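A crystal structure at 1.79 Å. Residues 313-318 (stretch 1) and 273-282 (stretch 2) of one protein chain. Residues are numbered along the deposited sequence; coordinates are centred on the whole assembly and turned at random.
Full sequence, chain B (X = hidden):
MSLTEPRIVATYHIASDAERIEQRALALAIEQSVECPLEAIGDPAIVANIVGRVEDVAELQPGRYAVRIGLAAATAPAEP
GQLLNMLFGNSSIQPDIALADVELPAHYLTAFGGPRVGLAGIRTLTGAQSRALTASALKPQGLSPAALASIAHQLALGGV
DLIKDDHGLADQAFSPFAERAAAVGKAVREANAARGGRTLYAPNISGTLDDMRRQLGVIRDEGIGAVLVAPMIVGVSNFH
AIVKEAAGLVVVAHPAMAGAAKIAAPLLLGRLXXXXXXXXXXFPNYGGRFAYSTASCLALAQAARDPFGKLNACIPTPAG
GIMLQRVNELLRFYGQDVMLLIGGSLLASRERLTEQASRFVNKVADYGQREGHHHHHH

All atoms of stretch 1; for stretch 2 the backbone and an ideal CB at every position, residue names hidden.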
# COMPACT_ATOMS: atom_id res chain seq x y z
N ALA B 313 6.22 -3.62 -23.65
CA ALA B 313 5.82 -2.28 -23.24
C ALA B 313 4.44 -2.32 -22.60
O ALA B 313 3.66 -3.24 -22.85
CB ALA B 313 5.80 -1.35 -24.47
N CYS B 314 4.16 -1.33 -21.75
CA CYS B 314 2.86 -1.14 -21.10
C CYS B 314 2.30 0.17 -21.64
O CYS B 314 3.04 1.14 -21.74
CB CYS B 314 3.08 -1.06 -19.57
SG CYS B 314 1.69 -0.47 -18.55
N ILE B 315 1.02 0.21 -22.01
CA ILE B 315 0.48 1.45 -22.58
C ILE B 315 0.17 2.49 -21.50
O ILE B 315 -0.65 2.25 -20.62
CB ILE B 315 -0.83 1.25 -23.39
CG1 ILE B 315 -0.82 -0.06 -24.18
CG2 ILE B 315 -1.09 2.46 -24.30
CD1 ILE B 315 -1.55 -1.18 -23.45
N PRO B 316 0.82 3.66 -21.59
CA PRO B 316 0.49 4.72 -20.63
C PRO B 316 -0.92 5.20 -20.89
O PRO B 316 -1.30 5.43 -22.04
CB PRO B 316 1.49 5.83 -20.96
CG PRO B 316 2.44 5.26 -21.99
CD PRO B 316 1.76 4.10 -22.63
N THR B 317 -1.71 5.33 -19.83
CA THR B 317 -3.11 5.68 -19.99
C THR B 317 -3.48 6.91 -19.17
O THR B 317 -3.98 6.78 -18.04
CB THR B 317 -3.99 4.49 -19.62
OG1 THR B 317 -3.59 3.35 -20.38
CG2 THR B 317 -5.46 4.80 -19.86
N PRO B 318 -3.22 8.10 -19.72
CA PRO B 318 -3.43 9.36 -19.00
C PRO B 318 -4.90 9.64 -18.78
O PRO B 318 -5.72 9.30 -19.63
CB PRO B 318 -2.87 10.43 -19.96
CG PRO B 318 -2.20 9.71 -21.03
CD PRO B 318 -2.71 8.32 -21.09
N UNK B 273 4.97 -1.16 -12.03
CA UNK B 273 3.68 -1.73 -12.43
C UNK B 273 3.85 -2.61 -13.69
O UNK B 273 3.36 -3.75 -13.72
CB UNK B 273 2.66 -0.62 -12.69
N UNK B 274 4.55 -2.08 -14.69
CA UNK B 274 4.90 -2.83 -15.91
C UNK B 274 5.67 -4.12 -15.60
O UNK B 274 5.32 -5.20 -16.08
CB UNK B 274 5.73 -1.95 -16.84
N UNK B 275 6.72 -4.00 -14.78
CA UNK B 275 7.51 -5.14 -14.36
C UNK B 275 6.61 -6.24 -13.79
O UNK B 275 6.76 -7.42 -14.10
CB UNK B 275 8.55 -4.71 -13.33
N UNK B 276 5.67 -5.85 -12.93
CA UNK B 276 4.81 -6.80 -12.24
C UNK B 276 3.67 -7.37 -13.10
O UNK B 276 3.03 -8.34 -12.69
CB UNK B 276 4.22 -6.12 -11.00
N UNK B 277 3.42 -6.75 -14.25
CA UNK B 277 2.51 -7.32 -15.24
C UNK B 277 1.42 -6.44 -15.82
O UNK B 277 0.54 -6.93 -16.52
CB UNK B 277 1.83 -8.54 -14.61
N UNK B 278 1.44 -5.14 -15.53
CA UNK B 278 0.40 -4.26 -16.03
C UNK B 278 0.56 -4.09 -17.56
O UNK B 278 1.65 -3.78 -18.04
CB UNK B 278 0.46 -2.91 -15.32
N UNK B 279 -0.52 -4.28 -18.31
CA UNK B 279 -0.47 -4.05 -19.76
C UNK B 279 -0.80 -2.61 -20.10
O UNK B 279 -0.33 -2.08 -21.12
CB UNK B 279 -1.44 -4.99 -20.49
N UNK B 280 -1.62 -1.99 -19.26
CA UNK B 280 -1.85 -0.55 -19.37
C UNK B 280 -1.76 0.03 -17.97
O UNK B 280 -2.00 -0.66 -16.98
CB UNK B 280 -3.20 -0.24 -20.02
N UNK B 281 -1.42 1.31 -17.89
CA UNK B 281 -1.28 1.91 -16.57
C UNK B 281 -1.88 3.32 -16.54
O UNK B 281 -1.47 4.21 -17.31
CB UNK B 281 0.19 1.95 -16.16
N UNK B 282 -2.88 3.48 -15.68
CA UNK B 282 -3.62 4.72 -15.56
C UNK B 282 -2.87 5.70 -14.64
O UNK B 282 -2.31 5.29 -13.63
CB UNK B 282 -5.03 4.45 -15.03

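Position 273 lies in the last turn of a helix, and its ideal CB has nothing of stretch 1 within 5.5 Å. Stretch 1 sets no rule and many residues would serve; Phe273 is deposited, its ring leading away.

At 274 the CA-to-CB bond points toward stretch 1, with the ideal CB 3.9 Å from Cys314 CB. A short apolar residue could stop there, while a long one could run on along the backbone toward Ala313. The deposited Arg274 takes the second course: its side chain is extended, its CG packs 3.9 Å from Cys314 CB, and one face of its guanidinium lies over Ala313, with NH2 3.6 Å from Ala313 CA.

Positions 275 and 276 are out of reach and unconstrained here; they are Leu275 and Phe276.

Position 277 is decided by its own backbone: at phi 131° and psi 9°, a CB would jam against the carbonyl O of the preceding residue, which calls for glycine. Gly277 ends the helix in a Schellman motif.

At 278 the CB points sideways, 4.2 Å from Cys314 SG, so a small side chain fits. It is Ala278, whose methyl makes an apolar contact with that sulfur.

The CB of 279 points away, 4.8 Å from Ile315 CD1, so stretch 1 asks little and polar or apolar types could serve. It is Asp279: Ile315 N donates to Asp279 O at 2.8 Å, although the place of that oxygen is less sure. The carboxylate is bonded elsewhere in the structure.

From 280 the strand runs parallel to 315-318. The ideal CB of 280 sits 3.6 Å from both Ile315 O and Thr317 OG1, on the sheet face shared by Ile315 and Thr317. With two oxygens this close there is little room, so a small group suits. Ala280 supplies it, its CB also 3.9 Å from Ile315 CD1.

At 281 the CB turns to the face of Pro316 and comes 3.7 Å from Cys314 SG; a beta-branched residue would suit the strand and offer a methyl. Thr281 places CG2 3.5 Å from Cys314 SG. Its backbone pairs with both neighbours of Pro316, N donating to Ile315 O at 3.0 Å and O accepting from Thr317 N at 2.8 Å.

Position 282 returns to the face of Thr317, its CB 3.9 Å from Thr317 O. Valine, isoleucine or threonine would do; Val282 sets CG2 4.2 Å from Thr317 CG2.

Stretch 2 273-282: FRLFGADATV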
# COMPACT_ATOMS: atom_id res chain seq x y z
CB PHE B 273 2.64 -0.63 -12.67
CG PHE B 273 1.92 -0.16 -11.42
CD1 PHE B 273 2.40 -0.48 -10.14
CD2 PHE B 273 0.77 0.60 -11.51
CE1 PHE B 273 1.72 -0.04 -9.00
CE2 PHE B 273 0.08 1.03 -10.38
CZ PHE B 273 0.56 0.71 -9.13
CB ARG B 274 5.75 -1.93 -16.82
CG ARG B 274 6.35 -2.63 -18.06
CD ARG B 274 7.32 -1.69 -18.77
NE ARG B 274 7.86 -2.25 -20.02
CZ ARG B 274 8.73 -1.62 -20.78
NH1 ARG B 274 9.15 -0.41 -20.42
NH2 ARG B 274 9.19 -2.18 -21.90
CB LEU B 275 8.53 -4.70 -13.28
CG LEU B 275 9.46 -5.76 -12.68
CD1 LEU B 275 10.49 -6.21 -13.71
CD2 LEU B 275 10.17 -5.24 -11.44
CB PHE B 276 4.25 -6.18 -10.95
CG PHE B 276 5.31 -5.89 -9.92
CD1 PHE B 276 6.45 -6.66 -9.85
CD2 PHE B 276 5.17 -4.81 -9.05
CE1 PHE B 276 7.44 -6.39 -8.90
CE2 PHE B 276 6.15 -4.54 -8.11
CZ PHE B 276 7.29 -5.33 -8.04
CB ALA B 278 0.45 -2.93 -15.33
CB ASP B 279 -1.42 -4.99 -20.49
CG ASP B 279 -1.10 -6.44 -20.22
OD1 ASP B 279 -0.02 -6.90 -20.64
OD2 ASP B 279 -1.95 -7.12 -19.61
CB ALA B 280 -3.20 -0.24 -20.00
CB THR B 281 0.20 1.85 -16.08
OG1 THR B 281 0.27 2.36 -14.75
CG2 THR B 281 1.14 2.65 -16.99
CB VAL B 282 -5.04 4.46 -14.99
CG1 VAL B 282 -5.81 5.77 -14.79
CG2 VAL B 282 -5.81 3.50 -15.89
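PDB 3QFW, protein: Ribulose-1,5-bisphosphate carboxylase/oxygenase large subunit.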